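Local coordinates for protein geranyltranstransferase (IspA) (Helicobacter pylori, PDB 3LLW) that probably acts as a magnesium-dependent prenyltransferase of the FPP/GGPP synthase family, joining isoprenoid diphosphates in isoprene biosynthesis, at residues Arg17-Leu22 with Phe77-Leu81; Phe40-Val44 with Ala126-Tyr130; Phe56-Leu60 with Leu197-Ala203; Ser131-Ser136 with Leu148-Ser153. The contacts are given in a common frame with arbitrary orientation. Numbering follows the deposited sequence.

Contact 1. Residues Arg17-Leu22 with Phe77-Leu81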
loop_
_atom_site.group_PDB
_atom_site.type_symbol
_atom_site.label_atom_id
_atom_site.label_comp_id
_atom_site.label_asym_id
_atom_site.label_seq_id
_atom_site.Cartn_x
_atom_site.Cartn_y
_atom_site.Cartn_z
ATOM N N ARG A 17 7.459 25.361 -4.794
ATOM C CA ARG A 17 8.659 24.563 -4.604
ATOM C C ARG A 17 8.341 23.074 -4.431
ATOM O O ARG A 17 9.169 22.222 -4.775
ATOM C CB ARG A 17 9.455 25.060 -3.395
ATOM C CG ARG A 17 10.261 26.327 -3.617
ATOM C CD ARG A 17 10.886 26.770 -2.296
ATOM N NE ARG A 17 11.855 27.849 -2.475
ATOM C CZ ARG A 17 12.644 28.340 -1.518
ATOM N NH1 ARG A 17 12.601 27.854 -0.275
ATOM N NH2 ARG A 17 13.482 29.329 -1.810
ATOM N N PHE A 18 7.166 22.750 -3.885
ATOM C CA PHE A 18 6.769 21.351 -3.822
ATOM C C PHE A 18 6.520 20.832 -5.234
ATOM O O PHE A 18 6.898 19.702 -5.555
ATOM C CB PHE A 18 5.528 21.095 -2.957
ATOM C CG PHE A 18 4.893 19.742 -3.219
ATOM C CD1 PHE A 18 5.478 18.579 -2.716
ATOM C CD2 PHE A 18 3.753 19.630 -4.028
ATOM C CE1 PHE A 18 4.924 17.335 -2.976
ATOM C CE2 PHE A 18 3.185 18.376 -4.310
ATOM C CZ PHE A 18 3.764 17.229 -3.780
ATOM N N GLU A 19 5.884 21.655 -6.063
ATOM C CA GLU A 19 5.538 21.253 -7.429
ATOM C C GLU A 19 6.790 20.938 -8.254
ATOM O O GLU A 19 6.785 20.032 -9.089
ATOM C CB GLU A 19 4.648 22.314 -8.094
ATOM C CG GLU A 19 4.347 22.102 -9.602
ATOM C CD GLU A 19 3.641 20.775 -9.930
ATOM O OE1 GLU A 19 2.472 20.585 -9.529
ATOM O OE2 GLU A 19 4.251 19.928 -10.617
ATOM N N SER A 20 7.875 21.655 -7.985
ATOM C CA SER A 20 9.117 21.450 -8.717
ATOM C C SER A 20 9.786 20.139 -8.294
ATOM O O SER A 20 10.254 19.373 -9.138
ATOM C CB SER A 20 10.054 22.638 -8.512
ATOM O OG SER A 20 11.015 22.683 -9.541
ATOM N N PHE A 21 9.807 19.894 -6.984
ATOM C CA PHE A 21 10.268 18.638 -6.391
ATOM C C PHE A 21 9.583 17.400 -7.002
ATOM O O PHE A 21 10.237 16.401 -7.289
ATOM C CB PHE A 21 10.035 18.702 -4.877
ATOM C CG PHE A 21 10.323 17.427 -4.135
ATOM C CD1 PHE A 21 11.571 17.221 -3.545
ATOM C CD2 PHE A 21 9.326 16.464 -3.947
ATOM C CE1 PHE A 21 11.842 16.051 -2.819
ATOM C CE2 PHE A 21 9.586 15.294 -3.229
ATOM C CZ PHE A 21 10.843 15.085 -2.661
ATOM N N LEU A 22 8.308 17.499 -7.255
ATOM C CA LEU A 22 7.568 16.413 -7.802
ATOM C C LEU A 22 7.931 16.189 -9.264
ATOM O O LEU A 22 8.042 15.087 -9.714
ATOM C CB LEU A 22 6.093 16.692 -7.609
ATOM C CG LEU A 22 5.035 15.824 -8.236
ATOM C CD1 LEU A 22 3.727 16.023 -7.589
ATOM C CD2 LEU A 22 4.932 16.034 -9.695
ATOM N N PHE A 77 8.334 17.381 1.781
ATOM C CA PHE A 77 7.905 17.218 0.406
ATOM C C PHE A 77 7.668 15.732 0.098
ATOM O O PHE A 77 6.688 15.399 -0.535
ATOM C CB PHE A 77 8.925 17.828 -0.553
ATOM C CG PHE A 77 8.867 19.333 -0.648
ATOM C CD1 PHE A 77 7.862 20.064 -0.020
ATOM C CD2 PHE A 77 9.803 20.017 -1.424
ATOM C CE1 PHE A 77 7.812 21.446 -0.125
ATOM C CE2 PHE A 77 9.753 21.404 -1.548
ATOM C CZ PHE A 77 8.755 22.119 -0.899
ATOM N N LYS A 78 8.546 14.858 0.591
ATOM C CA LYS A 78 8.366 13.406 0.495
ATOM C C LYS A 78 7.003 12.963 1.034
ATOM O O LYS A 78 6.249 12.288 0.329
ATOM C CB LYS A 78 9.472 12.684 1.259
ATOM C CG LYS A 78 10.774 12.540 0.504
ATOM C CD LYS A 78 11.823 11.996 1.450
ATOM C CE LYS A 78 13.220 12.011 0.845
ATOM N NZ LYS A 78 14.237 11.594 1.868
ATOM N N ILE A 79 6.693 13.379 2.266
ATOM C CA ILE A 79 5.390 13.153 2.880
ATOM C C ILE A 79 4.213 13.692 2.069
ATOM O O ILE A 79 3.213 12.992 1.862
ATOM C CB ILE A 79 5.342 13.757 4.283
ATOM C CG1 ILE A 79 6.420 13.090 5.162
ATOM C CG2 ILE A 79 3.937 13.631 4.848
ATOM C CD1 ILE A 79 6.685 13.776 6.490
ATOM N N ALA A 80 4.339 14.931 1.605
ATOM C CA ALA A 80 3.332 15.544 0.751
ATOM C C ALA A 80 3.156 14.739 -0.546
ATOM O O ALA A 80 2.031 14.563 -1.019
ATOM C CB ALA A 80 3.725 16.985 0.434
ATOM N N LEU A 81 4.271 14.249 -1.084
ATOM C CA LEU A 81 4.302 13.435 -2.303
ATOM C C LEU A 81 3.650 12.062 -2.072
ATOM O O LEU A 81 3.012 11.515 -2.984
ATOM C CB LEU A 81 5.741 13.274 -2.821
ATOM C CG LEU A 81 5.938 12.604 -4.196
ATOM C CD1 LEU A 81 5.003 13.174 -5.236
ATOM C CD2 LEU A 81 7.377 12.664 -4.669
#
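R17 opens the contact with its backbone: its carbonyl O lies 3.4 Å from F77 CE2, while its CB is 3.9 Å from F77 CZ and the guanidinium end leads away. F18 follows at the closest backbone approach, its CA 6.0 Å from the CA of F77. That CA sits over the face of the F77 ring, 3.7 Å from the centroid, a CH-pi contact, and the F18 ring turns its edge to the same face in a T-shaped pair (centroids 5.7 Å apart, planes at 71°). Farther out, F18 CE1 meets A80 CB at 3.6 Å. One turn on, F21 reverses the roles: F77 CB stands over the F21 ring, 3.6 Å from its centroid, and F21 CE2 touches L81 CD2 at 3.7 Å. F18, F21 and F77 thus form an aromatic cluster, with F77, the most covered residue, packed against both rings of the other helix, which lie on the same side of its plane. L22 ends the segment, its CD1 3.9 Å from L81 CD1. The short axes cross at -73° and stay 10.2 Å apart, a spacing set by the bulky rings. Helix 6-23 here lies across helix 73-94 of the mainly helical prenyltransferase fold; P53 and L57 of helix 51-63 also pack on F18, and V44 and L45 of helix 36-45 on L22.

Contact 2. Residues Phe40-Val44 with Ala126-Tyr130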
loop_
_atom_site.group_PDB
_atom_site.type_symbol
_atom_site.label_atom_id
_atom_site.label_comp_id
_atom_site.label_asym_id
_atom_site.label_seq_id
_atom_site.Cartn_x
_atom_site.Cartn_y
_atom_site.Cartn_z
ATOM N N PHE A 40 5.489 4.617 -14.641
ATOM C CA PHE A 40 5.311 4.673 -13.180
ATOM C C PHE A 40 4.813 6.023 -12.658
ATOM O O PHE A 40 3.805 6.071 -11.966
ATOM C CB PHE A 40 6.602 4.265 -12.445
ATOM C CG PHE A 40 6.500 4.335 -10.942
ATOM C CD1 PHE A 40 5.563 3.556 -10.249
ATOM C CD2 PHE A 40 7.341 5.175 -10.215
ATOM C CE1 PHE A 40 5.473 3.615 -8.865
ATOM C CE2 PHE A 40 7.261 5.245 -8.821
ATOM C CZ PHE A 40 6.332 4.469 -8.142
ATOM N N PHE A 41 5.505 7.108 -13.007
ATOM C CA PHE A 41 5.207 8.423 -12.448
ATOM C C PHE A 41 4.407 9.326 -13.390
ATOM O O PHE A 41 3.974 10.412 -13.004
ATOM C CB PHE A 41 6.505 9.104 -12.025
ATOM C CG PHE A 41 6.423 9.805 -10.690
ATOM C CD1 PHE A 41 6.174 9.084 -9.517
ATOM C CD2 PHE A 41 6.618 11.181 -10.602
ATOM C CE1 PHE A 41 6.111 9.730 -8.266
ATOM C CE2 PHE A 41 6.560 11.839 -9.367
ATOM C CZ PHE A 41 6.306 11.109 -8.195
ATOM N N GLU A 42 4.208 8.859 -14.618
ATOM C CA GLU A 42 3.567 9.616 -15.682
ATOM C C GLU A 42 2.252 10.301 -15.280
ATOM O O GLU A 42 2.070 11.492 -15.541
ATOM C CB GLU A 42 3.331 8.694 -16.888
ATOM C CG GLU A 42 3.086 9.430 -18.181
ATOM C CD GLU A 42 3.025 8.504 -19.391
ATOM O OE1 GLU A 42 3.774 7.502 -19.424
ATOM O OE2 GLU A 42 2.237 8.793 -20.315
ATOM N N MET A 43 1.345 9.553 -14.642
ATOM C CA MET A 43 0.057 10.105 -14.204
ATOM C C MET A 43 0.193 11.027 -12.977
ATOM O O MET A 43 -0.706 11.828 -12.697
ATOM C CB MET A 43 -0.968 8.994 -13.936
ATOM C CG MET A 43 -1.271 8.091 -15.124
ATOM S SD MET A 43 -1.687 8.948 -16.664
ATOM C CE MET A 43 -0.341 8.522 -17.706
ATOM N N VAL A 44 1.302 10.927 -12.250
ATOM C CA VAL A 44 1.550 11.869 -11.148
ATOM C C VAL A 44 2.018 13.195 -11.749
ATOM O O VAL A 44 1.595 14.267 -11.312
ATOM C CB VAL A 44 2.613 11.356 -10.129
ATOM C CG1 VAL A 44 2.633 12.236 -8.857
ATOM C CG2 VAL A 44 2.353 9.913 -9.766
ATOM N N ALA A 126 1.607 -0.225 -7.586
ATOM C CA ALA A 126 2.914 0.305 -7.204
ATOM C C ALA A 126 2.850 1.675 -6.566
ATOM O O ALA A 126 3.573 1.947 -5.566
ATOM C CB ALA A 126 3.855 0.313 -8.370
ATOM N N LEU A 127 2.002 2.546 -7.121
ATOM C CA LEU A 127 1.845 3.874 -6.511
ATOM C C LEU A 127 1.214 3.860 -5.109
ATOM O O LEU A 127 1.555 4.689 -4.259
ATOM C CB LEU A 127 1.115 4.829 -7.441
ATOM C CG LEU A 127 1.976 5.429 -8.559
ATOM C CD1 LEU A 127 1.082 6.116 -9.558
ATOM C CD2 LEU A 127 3.031 6.403 -8.008
ATOM N N ASN A 128 0.294 2.925 -4.894
ATOM C CA ASN A 128 -0.256 2.612 -3.582
ATOM C C ASN A 128 0.849 2.213 -2.601
ATOM O O ASN A 128 0.940 2.808 -1.550
ATOM C CB ASN A 128 -1.259 1.473 -3.722
ATOM C CG ASN A 128 -1.990 1.128 -2.438
ATOM O OD1 ASN A 128 -1.774 1.708 -1.353
ATOM N ND2 ASN A 128 -2.871 0.152 -2.555
ATOM N N THR A 129 1.659 1.205 -2.951
ATOM C CA THR A 129 2.797 0.765 -2.124
ATOM C C THR A 129 3.877 1.833 -1.980
ATOM O O THR A 129 4.470 2.027 -0.874
ATOM C CB THR A 129 3.422 -0.546 -2.674
ATOM O OG1 THR A 129 2.381 -1.493 -2.914
ATOM C CG2 THR A 129 4.386 -1.150 -1.681
ATOM N N TYR A 130 4.115 2.551 -3.075
ATOM C CA TYR A 130 5.129 3.647 -3.090
ATOM C C TYR A 130 4.916 4.774 -2.078
ATOM O O TYR A 130 5.893 5.325 -1.581
ATOM C CB TYR A 130 5.321 4.241 -4.486
ATOM C CG TYR A 130 6.593 5.039 -4.645
ATOM C CD1 TYR A 130 6.552 6.372 -5.016
ATOM C CD2 TYR A 130 7.837 4.458 -4.412
ATOM C CE1 TYR A 130 7.724 7.110 -5.171
ATOM C CE2 TYR A 130 9.012 5.188 -4.544
ATOM C CZ TYR A 130 8.945 6.516 -4.922
ATOM O OH TYR A 130 10.109 7.248 -5.059
#
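F40 pushes the edge of its ring against the face of Y130, a T-shaped pair with centroids 5.1 Å apart and planes at 81°. In the mainly helical fold of the FPP/GGPP synthase family this joins helix 36-45 to helix 117-137, whose local axes cross at -80° and approach to 11.1 Å, a gap filled by large side chains. The F40 ring also meets the helix one turn before Y130, its CE1 lying 3.7 Å from A126 CB. L127 supplies the other broad surface: its CD1 is 3.6 Å from F40 O and its CD2 3.8 Å from F40 CE1. V44 points toward the same leucine, and F41 brushes both L127 and Y130 at longer range. The side chains that meet across the contact do so through apolar atoms; the hydroxyl of Y130 is engaged by H25, outside it. The contact reaches the dimer interface, where I158 of the second subunit packs on F40 and A126, and N128 and T129 form hydrogen bonds with T129 and N128 of that subunit. Helix 36-45 is kinked here, and the V44 N to F41 O hydrogen bond is weak at 2.8 Å. At this kink, V44 CG2 lies 4.0 Å from L127 CD2.

Contact 3. Residues Phe56-Leu60 with Leu197-Ala203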
loop_
_atom_site.group_PDB
_atom_site.type_symbol
_atom_site.label_atom_id
_atom_site.label_comp_id
_atom_site.label_asym_id
_atom_site.label_seq_id
_atom_site.Cartn_x
_atom_site.Cartn_y
_atom_site.Cartn_z
ATOM N N PHE A 56 -1.802 19.794 3.299
ATOM C CA PHE A 56 -0.746 19.300 4.173
ATOM C C PHE A 56 0.209 20.427 4.527
ATOM O O PHE A 56 0.523 20.670 5.711
ATOM C CB PHE A 56 0.024 18.149 3.487
ATOM C CG PHE A 56 1.272 17.722 4.228
ATOM C CD1 PHE A 56 2.530 17.994 3.710
ATOM C CD2 PHE A 56 1.185 17.066 5.460
ATOM C CE1 PHE A 56 3.686 17.608 4.399
ATOM C CE2 PHE A 56 2.339 16.680 6.153
ATOM C CZ PHE A 56 3.584 16.965 5.636
ATOM N N LEU A 57 0.667 21.110 3.482
ATOM C CA LEU A 57 1.610 22.216 3.629
ATOM C C LEU A 57 1.011 23.466 4.281
ATOM O O LEU A 57 1.722 24.197 4.946
ATOM C CB LEU A 57 2.256 22.555 2.293
ATOM C CG LEU A 57 3.230 21.520 1.742
ATOM C CD1 LEU A 57 3.536 21.816 0.262
ATOM C CD2 LEU A 57 4.501 21.514 2.576
ATOM N N ALA A 58 -0.290 23.680 4.123
ATOM C CA ALA A 58 -0.975 24.782 4.792
ATOM C C ALA A 58 -0.851 24.682 6.303
ATOM O O ALA A 58 -0.576 25.671 6.946
ATOM C CB ALA A 58 -2.430 24.834 4.397
ATOM N N VAL A 59 -1.038 23.478 6.843
ATOM C CA VAL A 59 -0.983 23.224 8.282
ATOM C C VAL A 59 0.455 23.294 8.777
ATOM O O VAL A 59 0.749 23.900 9.801
ATOM C CB VAL A 59 -1.593 21.840 8.637
ATOM C CG1 VAL A 59 -1.731 21.659 10.146
ATOM C CG2 VAL A 59 -2.948 21.688 8.014
ATOM N N LEU A 60 1.347 22.682 8.019
ATOM C CA LEU A 60 2.731 22.545 8.402
ATOM C C LEU A 60 3.539 23.850 8.372
ATOM O O LEU A 60 4.199 24.188 9.364
ATOM C CB LEU A 60 3.360 21.482 7.526
ATOM C CG LEU A 60 4.819 21.150 7.730
ATOM C CD1 LEU A 60 5.014 20.315 8.992
ATOM C CD2 LEU A 60 5.194 20.389 6.522
ATOM N N LEU A 197 -4.771 17.102 6.281
ATOM C CA LEU A 197 -4.731 18.134 7.316
ATOM C C LEU A 197 -4.057 17.673 8.603
ATOM O O LEU A 197 -3.092 18.300 9.029
ATOM C CB LEU A 197 -6.128 18.671 7.613
ATOM C CG LEU A 197 -6.730 19.509 6.498
ATOM C CD1 LEU A 197 -8.208 19.571 6.680
ATOM C CD2 LEU A 197 -6.178 20.921 6.486
ATOM N N ILE A 198 -4.502 16.549 9.169
ATOM C CA ILE A 198 -3.906 16.016 10.426
ATOM C C ILE A 198 -2.490 15.429 10.289
ATOM O O ILE A 198 -1.715 15.377 11.275
ATOM C CB ILE A 198 -4.844 15.034 11.178
ATOM C CG1 ILE A 198 -5.142 13.799 10.318
ATOM C CG2 ILE A 198 -6.126 15.756 11.602
ATOM C CD1 ILE A 198 -5.966 12.718 10.993
ATOM N N MET A 199 -2.146 15.016 9.070
ATOM C CA MET A 199 -0.788 14.589 8.752
ATOM C C MET A 199 0.122 15.817 8.768
ATOM O O MET A 199 1.305 15.695 9.100
ATOM C CB MET A 199 -0.691 13.836 7.406
ATOM C CG MET A 199 -1.110 12.335 7.404
ATOM S SD MET A 199 -1.393 11.705 5.684
ATOM C CE MET A 199 0.320 11.381 5.283
ATOM N N GLY A 200 -0.435 16.991 8.443
ATOM C CA GLY A 200 0.252 18.277 8.680
ATOM C C GLY A 200 0.578 18.561 10.157
ATOM O O GLY A 200 1.677 19.043 10.474
ATOM N N LEU A 201 -0.363 18.279 11.056
ATOM C CA LEU A 201 -0.132 18.500 12.517
ATOM C C LEU A 201 0.922 17.536 13.059
ATOM O O LEU A 201 1.916 17.956 13.633
ATOM C CB LEU A 201 -1.436 18.391 13.333
ATOM C CG LEU A 201 -1.323 18.542 14.869
ATOM C CD1 LEU A 201 -0.677 19.872 15.273
ATOM C CD2 LEU A 201 -2.667 18.422 15.534
ATOM N N VAL A 202 0.688 16.245 12.849
ATOM C CA VAL A 202 1.615 15.176 13.204
ATOM C C VAL A 202 3.050 15.443 12.722
ATOM O O VAL A 202 3.989 15.419 13.536
ATOM C CB VAL A 202 1.069 13.802 12.697
ATOM C CG1 VAL A 202 2.134 12.715 12.727
ATOM C CG2 VAL A 202 -0.123 13.383 13.531
ATOM N N ALA A 203 3.208 15.734 11.425
ATOM C CA ALA A 203 4.529 16.039 10.841
ATOM C C ALA A 203 5.231 17.270 11.435
ATOM O O ALA A 203 6.454 17.320 11.453
ATOM C CB ALA A 203 4.439 16.171 9.328
#
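The local axes of 56-60 and 197-203 run in broadly the same direction, 38° apart with a crossing angle of -38°, and close to 7.4 Å. The two backbones come nearest at F56 and G200, whose CA atoms are 4.7 Å apart. G200 makes this possible: a CB at this position would point into the other helix and clash with F56 O and V59 CB. The F56 ring lies edge-on to the opposite backbone, with CE2 3.3 Å from M199 O and CD2 3.4 Å from G200 N. Such close glycine-mediated packing brings together helices 51-63 and 178-204 within the mainly helical prenyltransferase fold, where I79 and A80 of helix 73-94 pack on F56 and L215 of helix 209-236 on V59. V59 points toward 197-203, its CG2 3.5 Å from L197 O and 3.7 Å from L197 CD2. One turn beyond G200, A203 CB lies 3.8 Å from F56 CE2 and 4.2 Å from L60 CD1.

Contact 4. Residues Ser131-Ser136 with Leu148-Ser153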
loop_
_atom_site.group_PDB
_atom_site.type_symbol
_atom_site.label_atom_id
_atom_site.label_comp_id
_atom_site.label_asym_id
_atom_site.label_seq_id
_atom_site.Cartn_x
_atom_site.Cartn_y
_atom_site.Cartn_z
ATOM N N SER A 131 3.654 5.121 -1.803
ATOM C CA SER A 131 3.283 6.123 -0.789
ATOM C C SER A 131 3.834 5.777 0.582
ATOM O O SER A 131 4.195 6.642 1.359
ATOM C CB SER A 131 1.763 6.186 -0.654
ATOM O OG SER A 131 1.151 6.285 -1.920
ATOM N N PHE A 132 3.888 4.486 0.868
ATOM C CA PHE A 132 4.371 4.008 2.140
ATOM C C PHE A 132 5.884 3.915 2.184
ATOM O O PHE A 132 6.495 4.153 3.248
ATOM C CB PHE A 132 3.613 2.728 2.531
ATOM C CG PHE A 132 2.108 2.940 2.573
ATOM C CD1 PHE A 132 1.526 3.607 3.640
ATOM C CD2 PHE A 132 1.286 2.555 1.493
ATOM C CE1 PHE A 132 0.148 3.853 3.681
ATOM C CE2 PHE A 132 -0.103 2.798 1.522
ATOM C CZ PHE A 132 -0.673 3.436 2.625
ATOM N N GLU A 133 6.495 3.654 1.028
ATOM C CA GLU A 133 7.948 3.700 0.887
ATOM C C GLU A 133 8.463 5.119 1.034
ATOM O O GLU A 133 9.429 5.344 1.764
ATOM C CB GLU A 133 8.426 3.104 -0.441
ATOM C CG GLU A 133 9.959 2.919 -0.513
ATOM C CD GLU A 133 10.443 2.194 -1.771
ATOM O OE1 GLU A 133 9.682 2.087 -2.765
ATOM O OE2 GLU A 133 11.605 1.730 -1.758
ATOM N N LEU A 134 7.796 6.071 0.382
ATOM C CA LEU A 134 8.143 7.492 0.507
ATOM C C LEU A 134 8.065 7.948 1.959
ATOM O O LEU A 134 9.002 8.556 2.473
ATOM C CB LEU A 134 7.229 8.378 -0.350
ATOM C CG LEU A 134 7.490 8.506 -1.859
ATOM C CD1 LEU A 134 6.323 9.213 -2.510
ATOM C CD2 LEU A 134 8.820 9.230 -2.189
ATOM N N LEU A 135 6.954 7.620 2.610
ATOM C CA LEU A 135 6.696 8.035 3.999
ATOM C C LEU A 135 7.737 7.457 4.955
ATOM O O LEU A 135 8.327 8.186 5.738
ATOM C CB LEU A 135 5.293 7.589 4.392
ATOM C CG LEU A 135 4.301 8.523 5.061
ATOM C CD1 LEU A 135 4.412 9.899 4.498
ATOM C CD2 LEU A 135 2.891 7.988 4.858
ATOM N N SER A 136 7.993 6.153 4.840
ATOM C CA SER A 136 8.951 5.441 5.684
ATOM C C SER A 136 10.412 5.848 5.467
ATOM O O SER A 136 11.240 5.714 6.379
ATOM C CB SER A 136 8.776 3.922 5.564
ATOM O OG SER A 136 9.036 3.481 4.237
ATOM N N LEU A 148 2.148 8.859 10.902
ATOM C CA LEU A 148 1.752 9.352 9.583
ATOM C C LEU A 148 1.253 8.200 8.746
ATOM O O LEU A 148 0.223 8.304 8.089
ATOM C CB LEU A 148 2.923 10.050 8.888
ATOM C CG LEU A 148 3.382 11.393 9.463
ATOM C CD1 LEU A 148 4.734 11.790 8.936
ATOM C CD2 LEU A 148 2.377 12.482 9.244
ATOM N N ILE A 149 1.985 7.087 8.821
ATOM C CA ILE A 149 1.615 5.833 8.175
ATOM C C ILE A 149 0.295 5.260 8.686
ATOM O O ILE A 149 -0.556 4.876 7.856
ATOM C CB ILE A 149 2.783 4.819 8.210
ATOM C CG1 ILE A 149 3.914 5.322 7.308
ATOM C CG2 ILE A 149 2.332 3.445 7.740
ATOM C CD1 ILE A 149 5.174 4.471 7.332
ATOM N N LYS A 150 0.106 5.236 10.024
ATOM C CA LYS A 150 -1.183 4.867 10.645
ATOM C C LYS A 150 -2.338 5.681 10.078
ATOM O O LYS A 150 -3.411 5.135 9.791
ATOM C CB LYS A 150 -1.196 5.143 12.165
ATOM C CG LYS A 150 -0.307 4.308 13.054
ATOM C CD LYS A 150 -0.738 4.518 14.522
ATOM C CE LYS A 150 0.278 3.994 15.508
ATOM N NZ LYS A 150 -0.293 4.001 16.880
ATOM N N ILE A 151 -2.127 6.993 9.951
ATOM C CA ILE A 151 -3.149 7.897 9.425
ATOM C C ILE A 151 -3.462 7.628 7.943
ATOM O O ILE A 151 -4.617 7.409 7.593
ATOM C CB ILE A 151 -2.773 9.374 9.646
ATOM C CG1 ILE A 151 -2.795 9.698 11.149
ATOM C CG2 ILE A 151 -3.756 10.316 8.916
ATOM C CD1 ILE A 151 -2.198 11.033 11.471
ATOM N N LEU A 152 -2.435 7.620 7.099
ATOM C CA LEU A 152 -2.634 7.469 5.643
ATOM C C LEU A 152 -3.228 6.107 5.257
ATOM O O LEU A 152 -4.167 6.032 4.452
ATOM C CB LEU A 152 -1.328 7.734 4.888
ATOM C CG LEU A 152 -1.488 7.873 3.361
ATOM C CD1 LEU A 152 -2.159 9.196 2.953
ATOM C CD2 LEU A 152 -0.151 7.720 2.671
ATOM N N SER A 153 -2.694 5.045 5.856
ATOM C CA SER A 153 -3.218 3.695 5.685
ATOM C C SER A 153 -4.659 3.508 6.146
ATOM O O SER A 153 -5.444 2.873 5.418
ATOM C CB SER A 153 -2.312 2.657 6.349
ATOM O OG SER A 153 -2.223 2.887 7.766
#
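I149, L135 and F132 have the most surface covered here, with L152 close behind. L135 points toward the other helix, and its CD2 lies between two side chains one turn apart, 3.8 Å from both I149 CG1 and L152 CD2. I149 faces F132 as well, its CG2 4.2 Å from F132 CD1, while its CD1 reaches S136 CB at 4.0 Å. The F132 ring reaches the C-terminal end of 148-153, where its CE1 is 4.0 Å from L152 CD2 and 3.8 Å from S153 N. S153 OG gives its proton to I149 O (2.6 Å) within its own helix. Consecutive helices 117-137 and 142-156 form an antiparallel helical hairpin, their local axes at 161° and 10.5 Å apart. On one flank the F132 ring stacks on F132 of the second subunit, which places the hairpin at the dimer interface. Elsewhere L135 packs on S82 of helix 73-94, and L148 on M199 and V202 of helix 178-204.

In the fold
All four contacts are buried and none has a hydrogen bond between its segments, yet their chemistry differs with place. Contact 1, the one with an exposed touching residue, and contact 2 are steep aromatic crossings by helices 6-23 and 36-45; they meet where F41 packs on L22 and L81. Contact 3, fully buried and untouched by the other subunit, relies on glycine and close backbones instead. Contact 4 is a mainly aliphatic antiparallel pairing with one aromatic ring, F132; it shares helix 117-137 with contact 2, and both touch the second subunit. The 77-81 segment links contacts 1, 3 and 4: I79 touches F56, L135 and L148. M199 and V202 join contact 3 to contact 4, whereas contacts 2 and 3 stay about 11 Å apart at their nearest atoms.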